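Local coordinates for protein probable glutathione S-transferase (Bordetella bronchiseptica RB50, PDB 3H1N) that probably conjugates glutathione to electrophilic substrates as a glutathione S-transferase, at residues 22-27 with 74-80; 40-46 with 94-100; 66-71 with 81-85. All blocks are in the same frame, centred on the assembly; numbering follows the deposited sequence.

Contact 1: 22-27 with 74-80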
loop_
_atom_site.group_PDB
_atom_site.type_symbol
_atom_site.label_atom_id
_atom_site.label_comp_id
_atom_site.label_asym_id
_atom_site.label_seq_id
_atom_site.Cartn_x
_atom_site.Cartn_y
_atom_site.Cartn_z
ATOM N N TYR B 22 -2.665 -8.455 -22.497
ATOM C CA TYR B 22 -2.933 -7.331 -21.602
ATOM C C TYR B 22 -1.982 -6.196 -21.969
ATOM O O TYR B 22 -0.879 -6.451 -22.478
ATOM C CB TYR B 22 -2.660 -7.743 -20.159
ATOM C CG TYR B 22 -3.577 -8.794 -19.575
ATOM C CD1 TYR B 22 -3.210 -9.483 -18.421
ATOM C CD2 TYR B 22 -4.811 -9.098 -20.161
ATOM C CE1 TYR B 22 -4.062 -10.433 -17.836
ATOM C CE2 TYR B 22 -5.660 -10.057 -19.603
ATOM C CZ TYR B 22 -5.272 -10.720 -18.439
ATOM O OH TYR B 22 -6.110 -11.656 -17.878
ATOM N N ASP B 23 -2.384 -4.954 -21.725
ATOM C CA ASP B 23 -1.469 -3.827 -21.917
ATOM C C ASP B 23 -0.920 -3.326 -20.576
ATOM O O ASP B 23 -1.668 -2.783 -19.743
ATOM C CB ASP B 23 -2.147 -2.666 -22.659
ATOM C CG ASP B 23 -2.420 -2.968 -24.121
ATOM O OD1 ASP B 23 -1.651 -3.703 -24.773
ATOM O OD2 ASP B 23 -3.418 -2.436 -24.634
ATOM N N LEU B 24 0.380 -3.505 -20.381
ATOM C CA LEU B 24 1.071 -2.967 -19.204
ATOM C C LEU B 24 1.620 -1.595 -19.543
ATOM O O LEU B 24 2.342 -1.445 -20.532
ATOM C CB LEU B 24 2.215 -3.887 -18.760
ATOM C CG LEU B 24 3.102 -3.397 -17.603
ATOM C CD1 LEU B 24 2.259 -3.165 -16.334
ATOM C CD2 LEU B 24 4.284 -4.366 -17.345
ATOM N N TRP B 25 1.255 -0.600 -18.734
ATOM C CA TRP B 25 1.758 0.757 -18.904
ATOM C C TRP B 25 2.634 1.141 -17.702
ATOM O O TRP B 25 2.129 1.317 -16.582
ATOM C CB TRP B 25 0.600 1.750 -19.039
ATOM C CG TRP B 25 -0.127 1.665 -20.347
ATOM C CD1 TRP B 25 -1.253 0.942 -20.612
ATOM C CD2 TRP B 25 0.238 2.311 -21.580
ATOM N NE1 TRP B 25 -1.626 1.113 -21.928
ATOM C CE2 TRP B 25 -0.730 1.949 -22.543
ATOM C CE3 TRP B 25 1.288 3.160 -21.958
ATOM C CZ2 TRP B 25 -0.683 2.406 -23.868
ATOM C CZ3 TRP B 25 1.331 3.627 -23.279
ATOM C CH2 TRP B 25 0.346 3.252 -24.210
ATOM N N TYR B 26 3.945 1.227 -17.939
ATOM C CA TYR B 26 4.896 1.682 -16.919
ATOM C C TYR B 26 6.105 2.362 -17.558
ATOM O O TYR B 26 6.491 2.011 -18.679
ATOM C CB TYR B 26 5.359 0.530 -15.994
ATOM C CG TYR B 26 6.158 1.066 -14.831
ATOM C CD1 TYR B 26 5.532 1.826 -13.843
ATOM C CD2 TYR B 26 7.546 0.886 -14.751
ATOM C CE1 TYR B 26 6.251 2.383 -12.786
ATOM C CE2 TYR B 26 8.281 1.443 -13.686
ATOM C CZ TYR B 26 7.618 2.189 -12.713
ATOM O OH TYR B 26 8.291 2.743 -11.648
ATOM N N TRP B 27 6.700 3.315 -16.828
ATOM C CA TRP B 27 7.902 4.049 -17.274
ATOM C C TRP B 27 8.955 3.124 -17.875
ATOM O O TRP B 27 9.226 2.053 -17.331
ATOM C CB TRP B 27 8.531 4.834 -16.109
ATOM C CG TRP B 27 7.552 5.749 -15.420
ATOM C CD1 TRP B 27 7.010 5.586 -14.182
ATOM C CD2 TRP B 27 7.000 6.957 -15.953
ATOM N NE1 TRP B 27 6.132 6.629 -13.908
ATOM C CE2 TRP B 27 6.116 7.480 -14.982
ATOM C CE3 TRP B 27 7.167 7.649 -17.160
ATOM C CZ2 TRP B 27 5.399 8.662 -15.184
ATOM C CZ3 TRP B 27 6.452 8.830 -17.357
ATOM C CH2 TRP B 27 5.579 9.319 -16.368
ATOM N N PRO B 74 1.390 5.430 -12.839
ATOM C CA PRO B 74 1.860 4.125 -13.301
ATOM C C PRO B 74 2.438 3.326 -12.136
ATOM O O PRO B 74 2.931 3.919 -11.179
ATOM C CB PRO B 74 2.976 4.483 -14.287
ATOM C CG PRO B 74 2.682 5.854 -14.743
ATOM C CD PRO B 74 2.105 6.534 -13.517
ATOM N N PRO B 75 2.413 1.983 -12.217
ATOM C CA PRO B 75 1.922 1.174 -13.339
ATOM C C PRO B 75 0.408 1.004 -13.362
ATOM O O PRO B 75 -0.254 1.107 -12.327
ATOM C CB PRO B 75 2.572 -0.181 -13.096
ATOM C CG PRO B 75 2.671 -0.266 -11.568
ATOM C CD PRO B 75 3.000 1.151 -11.144
ATOM N N TYR B 76 -0.123 0.766 -14.557
ATOM C CA TYR B 76 -1.496 0.314 -14.715
ATOM C C TYR B 76 -1.576 -0.751 -15.812
ATOM O O TYR B 76 -0.689 -0.862 -16.683
ATOM C CB TYR B 76 -2.490 1.480 -14.908
ATOM C CG TYR B 76 -2.237 2.334 -16.135
ATOM C CD1 TYR B 76 -1.313 3.382 -16.100
ATOM C CD2 TYR B 76 -2.935 2.106 -17.317
ATOM C CE1 TYR B 76 -1.074 4.183 -17.237
ATOM C CE2 TYR B 76 -2.711 2.891 -18.457
ATOM C CZ TYR B 76 -1.773 3.929 -18.409
ATOM O OH TYR B 76 -1.532 4.690 -19.531
ATOM N N LEU B 77 -2.571 -1.592 -15.698
ATOM C CA LEU B 77 -2.794 -2.719 -16.555
ATOM C C LEU B 77 -4.176 -2.614 -17.164
ATOM O O LEU B 77 -5.142 -2.500 -16.491
ATOM C CB LEU B 77 -2.672 -4.026 -15.774
ATOM C CG LEU B 77 -2.613 -5.315 -16.577
ATOM C CD1 LEU B 77 -1.309 -5.517 -17.170
ATOM C CD2 LEU B 77 -3.062 -6.491 -15.862
ATOM N N VAL B 78 -4.216 -2.630 -18.462
ATOM C CA VAL B 78 -5.477 -2.664 -19.192
ATOM C C VAL B 78 -5.722 -4.114 -19.616
ATOM O O VAL B 78 -4.983 -4.675 -20.430
ATOM C CB VAL B 78 -5.478 -1.699 -20.398
ATOM C CG1 VAL B 78 -6.891 -1.552 -20.959
ATOM C CG2 VAL B 78 -4.949 -0.314 -19.966
ATOM N N ALA B 79 -6.743 -4.714 -19.010
ATOM C CA ALA B 79 -6.993 -6.156 -19.095
ATOM C C ALA B 79 -8.484 -6.380 -19.024
ATOM O O ALA B 79 -9.139 -5.859 -18.119
ATOM C CB ALA B 79 -6.323 -6.876 -17.928
ATOM N N ASP B 80 -9.023 -7.140 -19.978
ATOM C CA ASP B 80 -10.393 -7.643 -19.868
ATOM C C ASP B 80 -11.390 -6.511 -19.591
ATOM O O ASP B 80 -12.293 -6.650 -18.750
ATOM C CB ASP B 80 -10.454 -8.705 -18.752
ATOM C CG ASP B 80 -9.665 -9.968 -19.089
ATOM O OD1 ASP B 80 -9.067 -10.578 -18.170
ATOM O OD2 ASP B 80 -9.641 -10.350 -20.277
HETATM O O HOH W 1 4.861 5.811 -11.130
#

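Contact 2: 40-46 with 94-100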
loop_
_atom_site.group_PDB
_atom_site.type_symbol
_atom_site.label_atom_id
_atom_site.label_comp_id
_atom_site.label_asym_id
_atom_site.label_seq_id
_atom_site.Cartn_x
_atom_site.Cartn_y
_atom_site.Cartn_z
ATOM N N ALA B 40 5.505 -11.297 -12.619
ATOM C CA ALA B 40 4.345 -12.177 -12.537
ATOM C C ALA B 40 3.793 -12.580 -13.905
ATOM O O ALA B 40 3.435 -13.744 -14.108
ATOM C CB ALA B 40 3.254 -11.520 -11.689
ATOM N N LEU B 41 3.712 -11.624 -14.836
ATOM C CA LEU B 41 3.171 -11.889 -16.174
ATOM C C LEU B 41 4.117 -12.811 -16.913
ATOM O O LEU B 41 3.685 -13.745 -17.603
ATOM C CB LEU B 41 2.997 -10.598 -16.980
ATOM C CG LEU B 41 1.974 -9.581 -16.466
ATOM C CD1 LEU B 41 2.197 -8.218 -17.153
ATOM C CD2 LEU B 41 0.548 -10.117 -16.683
ATOM N N GLU B 42 5.412 -12.550 -16.751
ATOM C CA GLU B 42 6.440 -13.371 -17.407
ATOM C C GLU B 42 6.463 -14.811 -16.874
ATOM O O GLU B 42 6.412 -15.777 -17.654
ATOM C CB GLU B 42 7.817 -12.705 -17.269
ATOM C CG GLU B 42 7.996 -11.396 -18.081
ATOM C CD GLU B 42 8.395 -11.608 -19.547
ATOM O OE1 GLU B 42 8.399 -10.621 -20.318
ATOM O OE2 GLU B 42 8.700 -12.743 -19.936
ATOM N N ALA B 43 6.548 -14.960 -15.555
ATOM C CA ALA B 43 6.611 -16.283 -14.923
ATOM C C ALA B 43 5.296 -17.057 -15.076
ATOM O O ALA B 43 5.312 -18.266 -15.287
ATOM C CB ALA B 43 7.013 -16.169 -13.456
ATOM N N GLY B 44 4.174 -16.347 -15.018
ATOM C CA GLY B 44 2.863 -16.959 -15.233
ATOM C C GLY B 44 2.510 -17.212 -16.694
ATOM O O GLY B 44 1.464 -17.786 -16.981
ATOM N N LYS B 45 3.385 -16.793 -17.607
ATOM C CA LYS B 45 3.168 -16.897 -19.067
ATOM C C LYS B 45 1.838 -16.286 -19.514
ATOM O O LYS B 45 1.067 -16.885 -20.266
ATOM C CB LYS B 45 3.310 -18.345 -19.551
ATOM C CG LYS B 45 4.704 -18.911 -19.361
ATOM C CD LYS B 45 4.758 -20.337 -19.864
ATOM C CE LYS B 45 4.727 -21.336 -18.719
ATOM N NZ LYS B 45 6.111 -21.735 -18.313
ATOM N N ILE B 46 1.566 -15.091 -19.015
ATOM C CA ILE B 46 0.374 -14.346 -19.383
ATOM C C ILE B 46 0.786 -13.317 -20.437
ATOM O O ILE B 46 1.600 -12.447 -20.146
ATOM C CB ILE B 46 -0.209 -13.626 -18.153
ATOM C CG1 ILE B 46 -0.530 -14.641 -17.048
ATOM C CG2 ILE B 46 -1.430 -12.787 -18.544
ATOM C CD1 ILE B 46 -0.656 -14.012 -15.658
ATOM N N LEU B 94 -4.278 -10.704 -10.893
ATOM C CA LEU B 94 -3.563 -11.820 -11.526
ATOM C C LEU B 94 -3.577 -13.067 -10.659
ATOM O O LEU B 94 -3.657 -14.195 -11.173
ATOM C CB LEU B 94 -2.124 -11.427 -11.871
ATOM C CG LEU B 94 -2.010 -10.208 -12.794
ATOM C CD1 LEU B 94 -0.551 -9.841 -13.070
ATOM C CD2 LEU B 94 -2.784 -10.437 -14.111
ATOM N N GLY B 95 -3.495 -12.856 -9.348
ATOM C CA GLY B 95 -3.568 -13.952 -8.386
ATOM C C GLY B 95 -4.901 -14.684 -8.412
ATOM O O GLY B 95 -4.942 -15.915 -8.318
ATOM N N VAL B 96 -5.990 -13.930 -8.531
ATOM C CA VAL B 96 -7.322 -14.517 -8.511
ATOM C C VAL B 96 -7.660 -15.141 -9.855
ATOM O O VAL B 96 -8.198 -16.242 -9.907
ATOM C CB VAL B 96 -8.412 -13.491 -8.080
ATOM C CG1 VAL B 96 -9.808 -14.027 -8.359
ATOM C CG2 VAL B 96 -8.269 -13.178 -6.608
ATOM N N GLU B 97 -7.327 -14.453 -10.942
ATOM C CA GLU B 97 -7.802 -14.877 -12.256
ATOM C C GLU B 97 -6.870 -15.866 -12.957
ATOM O O GLU B 97 -7.347 -16.717 -13.711
ATOM C CB GLU B 97 -8.134 -13.660 -13.126
ATOM C CG GLU B 97 -8.647 -13.916 -14.547
ATOM C CD GLU B 97 -9.787 -14.936 -14.684
ATOM O OE1 GLU B 97 -10.608 -15.162 -13.745
ATOM O OE2 GLU B 97 -9.868 -15.510 -15.794
ATOM N N HIS B 98 -5.570 -15.792 -12.673
ATOM C CA HIS B 98 -4.586 -16.690 -13.291
ATOM C C HIS B 98 -3.913 -17.657 -12.323
ATOM O O HIS B 98 -2.943 -18.328 -12.685
ATOM C CB HIS B 98 -3.533 -15.887 -14.065
ATOM C CG HIS B 98 -4.112 -15.080 -15.185
ATOM N ND1 HIS B 98 -4.265 -15.580 -16.459
ATOM C CD2 HIS B 98 -4.608 -13.819 -15.214
ATOM C CE1 HIS B 98 -4.822 -14.661 -17.229
ATOM N NE2 HIS B 98 -5.041 -13.583 -16.498
ATOM N N GLY B 99 -4.425 -17.744 -11.097
ATOM C CA GLY B 99 -3.906 -18.726 -10.139
ATOM C C GLY B 99 -2.489 -18.443 -9.649
ATOM O O GLY B 99 -1.744 -19.371 -9.331
ATOM N N LEU B 100 -2.113 -17.165 -9.584
ATOM C CA LEU B 100 -0.788 -16.783 -9.050
ATOM C C LEU B 100 -0.830 -16.573 -7.536
ATOM O O LEU B 100 0.119 -16.052 -6.931
ATOM C CB LEU B 100 -0.254 -15.524 -9.754
ATOM C CG LEU B 100 -0.306 -15.529 -11.287
ATOM C CD1 LEU B 100 0.431 -14.329 -11.836
ATOM C CD2 LEU B 100 0.260 -16.838 -11.857
#

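Contact 3: 66-71 with 81-85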
loop_
_atom_site.group_PDB
_atom_site.type_symbol
_atom_site.label_atom_id
_atom_site.label_comp_id
_atom_site.label_asym_id
_atom_site.label_seq_id
_atom_site.Cartn_x
_atom_site.Cartn_y
_atom_site.Cartn_z
ATOM N N ARG B 66 -7.984 7.820 -19.822
ATOM C CA ARG B 66 -8.461 6.799 -18.900
ATOM C C ARG B 66 -9.426 7.399 -17.888
ATOM O O ARG B 66 -9.010 7.780 -16.796
ATOM C CB ARG B 66 -7.258 6.204 -18.174
ATOM C CG ARG B 66 -7.169 4.723 -18.299
ATOM C CD ARG B 66 -6.384 4.305 -19.532
ATOM N NE ARG B 66 -7.170 3.325 -20.264
ATOM C CZ ARG B 66 -6.735 2.573 -21.270
ATOM N NH1 ARG B 66 -5.479 2.655 -21.688
ATOM N NH2 ARG B 66 -7.574 1.726 -21.852
ATOM N N ARG B 67 -10.712 7.457 -18.241
ATOM C CA ARG B 67 -11.670 8.277 -17.497
ATOM C C ARG B 67 -12.636 7.592 -16.513
ATOM O O ARG B 67 -13.019 8.214 -15.523
ATOM C CB ARG B 67 -12.433 9.194 -18.455
ATOM C CG ARG B 67 -11.610 10.372 -18.958
ATOM C CD ARG B 67 -11.601 11.512 -17.952
ATOM N NE ARG B 67 -11.783 12.799 -18.622
ATOM C CZ ARG B 67 -12.166 13.923 -18.020
ATOM N NH1 ARG B 67 -12.304 15.036 -18.732
ATOM N NH2 ARG B 67 -12.416 13.942 -16.716
ATOM N N ASP B 68 -13.046 6.354 -16.776
ATOM C CA ASP B 68 -13.971 5.655 -15.865
ATOM C C ASP B 68 -13.293 5.226 -14.554
ATOM O O ASP B 68 -13.801 5.510 -13.469
ATOM C CB ASP B 68 -14.637 4.453 -16.547
ATOM C CG ASP B 68 -16.045 4.758 -17.047
ATOM O OD1 ASP B 68 -16.278 5.866 -17.586
ATOM O OD2 ASP B 68 -16.927 3.874 -16.913
ATOM N N THR B 69 -12.149 4.549 -14.667
ATOM C CA THR B 69 -11.322 4.187 -13.503
ATOM C C THR B 69 -9.882 4.678 -13.724
ATOM O O THR B 69 -8.978 3.891 -14.051
ATOM C CB THR B 69 -11.337 2.671 -13.211
ATOM O OG1 THR B 69 -10.937 1.962 -14.385
ATOM C CG2 THR B 69 -12.734 2.186 -12.798
ATOM N N PRO B 70 -9.661 5.996 -13.565
ATOM C CA PRO B 70 -8.330 6.551 -13.837
ATOM C C PRO B 70 -7.285 6.072 -12.837
ATOM O O PRO B 70 -7.581 6.029 -11.636
ATOM C CB PRO B 70 -8.541 8.056 -13.674
ATOM C CG PRO B 70 -9.734 8.181 -12.776
ATOM C CD PRO B 70 -10.612 7.031 -13.117
ATOM N N PRO B 71 -6.072 5.722 -13.324
ATOM C CA PRO B 71 -4.944 5.471 -12.451
ATOM C C PRO B 71 -4.445 6.765 -11.851
ATOM O O PRO B 71 -4.460 7.797 -12.525
ATOM C CB PRO B 71 -3.861 4.914 -13.388
ATOM C CG PRO B 71 -4.429 4.914 -14.758
ATOM C CD PRO B 71 -5.703 5.682 -14.748
ATOM N N GLY B 81 -11.200 -5.380 -20.271
ATOM C CA GLY B 81 -12.120 -4.254 -20.171
ATOM C C GLY B 81 -11.890 -3.329 -18.986
ATOM O O GLY B 81 -12.575 -2.330 -18.837
HETATM N N MSE B 82 -10.906 -3.649 -18.160
HETATM C CA MSE B 82 -10.621 -2.875 -16.954
HETATM C C MSE B 82 -9.298 -2.135 -17.083
HETATM O O MSE B 82 -8.388 -2.589 -17.769
HETATM C CB MSE B 82 -10.563 -3.814 -15.743
HETATM C CG MSE B 82 -11.907 -4.502 -15.427
HETATM SE SE MSE B 82 -11.687 -5.957 -14.155
HETATM C CE MSE B 82 -10.662 -7.213 -15.274
ATOM N N THR B 83 -9.203 -0.988 -16.422
ATOM C CA THR B 83 -7.932 -0.316 -16.220
ATOM C C THR B 83 -7.596 -0.424 -14.747
ATOM O O THR B 83 -8.254 0.172 -13.914
ATOM C CB THR B 83 -8.005 1.166 -16.645
ATOM O OG1 THR B 83 -8.473 1.234 -17.995
ATOM C CG2 THR B 83 -6.609 1.825 -16.538
ATOM N N ILE B 84 -6.569 -1.195 -14.425
ATOM C CA ILE B 84 -6.273 -1.547 -13.046
ATOM C C ILE B 84 -4.948 -0.906 -12.643
ATOM O O ILE B 84 -3.917 -1.154 -13.281
ATOM C CB ILE B 84 -6.190 -3.107 -12.862
ATOM C CG1 ILE B 84 -7.478 -3.789 -13.353
ATOM C CG2 ILE B 84 -5.876 -3.487 -11.389
ATOM C CD1 ILE B 84 -7.343 -5.313 -13.568
ATOM N N ALA B 85 -4.973 -0.099 -11.587
ATOM C CA ALA B 85 -3.752 0.551 -11.096
ATOM C C ALA B 85 -3.446 0.166 -9.647
ATOM O O ALA B 85 -4.269 -0.476 -8.993
ATOM C CB ALA B 85 -3.864 2.075 -11.250
HETATM O O HOH W 2 -6.792 2.576 -13.063
HETATM O O HOH W 3 -11.680 -0.787 -14.520
#

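Contact 1: 22-27 with 74-80
The indole of Trp-25 and the phenol ring of Tyr-76 lie side by side and point the same way, with nearly parallel planes (13°) slid so far apart that the rings barely overlap. The centroid of the five-membered ring of Trp-25 lies 4.6 Å from that of the Tyr-76 ring. Trp-25 CB itself sits over the tyrosine face, 3.3 Å from Tyr-76 CZ, in a CH-pi contact, while Tyr-76 OH, hydrogen-bonded to Asp-62, reaches over the indole. Tyr-76 can lie this way because its CG stands between the backbone N and the carbonyl carbon (chi1 61°). At the other end Tyr-22 lays one ring face on Ala-79, with CD2 3.5 Å from Ala-79 CB.

Both pairs hang on antiparallel strands. Asp-23 with Val-78 and Trp-25 with Tyr-76 are hydrogen-bonded pairs, each closed by two nearly straight N-H...O bonds; Leu-24 with Leu-77 is the non-hydrogen-bonded pair between them. Beyond the strands, the cis peptide before Pro-75, a hallmark of thioredoxin-like folds, sets this proline alongside Tyr-26, with its N at the ring edge. Pro-74 CG packs against Trp-27, and a water links Trp-27 NE1 (3.2 Å) to Pro-74 O (2.7 Å).

Strand 48-50 flanks 22-25 and strand 82-85 flanks 76-79, while helix 59-65 covers the Trp-25 and Tyr-76 side chains and helix 87-97 packs on Tyr-22 and Pro-75.

Contact 2: 40-46 with 94-100
One face of the His-98 imidazole is covered by Ile-46, whose CD1 stands above the ring near its rim, 3.6 Å from His-98 CG, in a CH-pi contact. At the ring's edge NE2 is hydrogen-bonded to Tyr-22 OH, which ties the imidazole to the first strand and probably fixes its rotation. In the thioredoxin-like domain this contact joins the C-terminal ends of two helices, 34-43 and 87-97.

The first helix ends in a Schellman motif: Lys-45 takes positive phi, and the bonds Ile-46 N to Leu-41 O and Lys-45 N to Glu-42 O close the last turn. The chain thereby returns to bring Ile-46 against the face of His-98 from the opposite direction. With CG1 beside the backbone N (chi1 -58°), Ile-46 CD1 touches the imidazole and, at roughly a right angle to that, Leu-100 CD1 at 4.0 Å.

Leu-41 CD2 crosses Leu-94 CD1 at about a right angle. The contact is apolar, leucine methyls meeting both side chains and backbone. Glu-97 forms a salt bridge with Arg-105 of the second subunit, and Val-96 packs on the same arginine. Leu-100 lies against the last turn of helix 34-43, placing CD1 4.0 Å from Ala-40 CB and 3.8 Å from Ala-40 O.

Contact 3: 66-71 with 81-85
Thr-83 touches both Arg-66 and Thr-69, and it carries the largest share of the contact. Its CB, directed at the loop, passes Thr-69 OG1 at 3.8 Å; the two threonine side chains slide past each other in opposite directions. From CB the branches divide. CG2, anti to the backbone N, lies against the arginine chain, 3.4 Å from Arg-66 CG, and also approaches Pro-71 CG. OG1, beside the backbone N (chi1 -54°), comes to 3.3 Å from Arg-66 NE, standing oblique to the guanidinium plane. The arginine reaches this position by bending at its second and third torsions, and its NH1 forms a salt bridge with Asp-62, which holds the guanidinium from the other end.

The backbone of Thr-83 is gripped as well. Strand 82-85 is the outermost strand of its sheet within this chain, so the N and O of Thr-83 face the loop instead of another strand. One water donates to both Thr-69 O (2.7 Å) and Thr-83 O (2.9 Å). A second accepts from Thr-83 N and also bonds Thr-69 OG1, at 2.9 Å. That hydroxyl lies 3.3 Å from Thr-83 O too, though whether its proton goes there is unsettled. Thus water stands in for much of the direct pairing a neighbouring strand would give. Further along, Pro-71 CB meets Ala-85 CB at 3.6 Å.

The second subunit closes over this edge: its Tyr-163 bonds Pro-70 O, its Gln-113 bonds Ala-85 N, and its Trp-110 packs on Thr-69 and Pro-70. Within the chain, the loop lies along the sheet edge, following helix 59-65, with Thr-83, Ala-85 and Pro-71 all resting on Tyr-76 of the adjacent strand 76-79 and Ile-84 turned to helix 87-97.

Overall arrangement
From the N terminus, the chain first lays down strand 22-25 and then helix 34-43, which ends in the 40-46 part of contact 2. After helix 59-65 comes the loop 66-71. Strand 76-79 then returns beside the first strand, closing contact 1, and the hairpin strand 82-85 closes contact 3 against the loop. Helix 87-97 finally brings 94-100 back to 40-46. Contact 1 crosses both others, whereas contact 3 falls wholly within the span of contact 2. Leu-77 N to Ile-84 O joins contacts 1 and 3 in one sheet, and Tyr-22 packs on Leu-94 and Ile-46, joining contact 1 to the helices. Contacts 2 and 3 do not touch, yet both reach the second subunit.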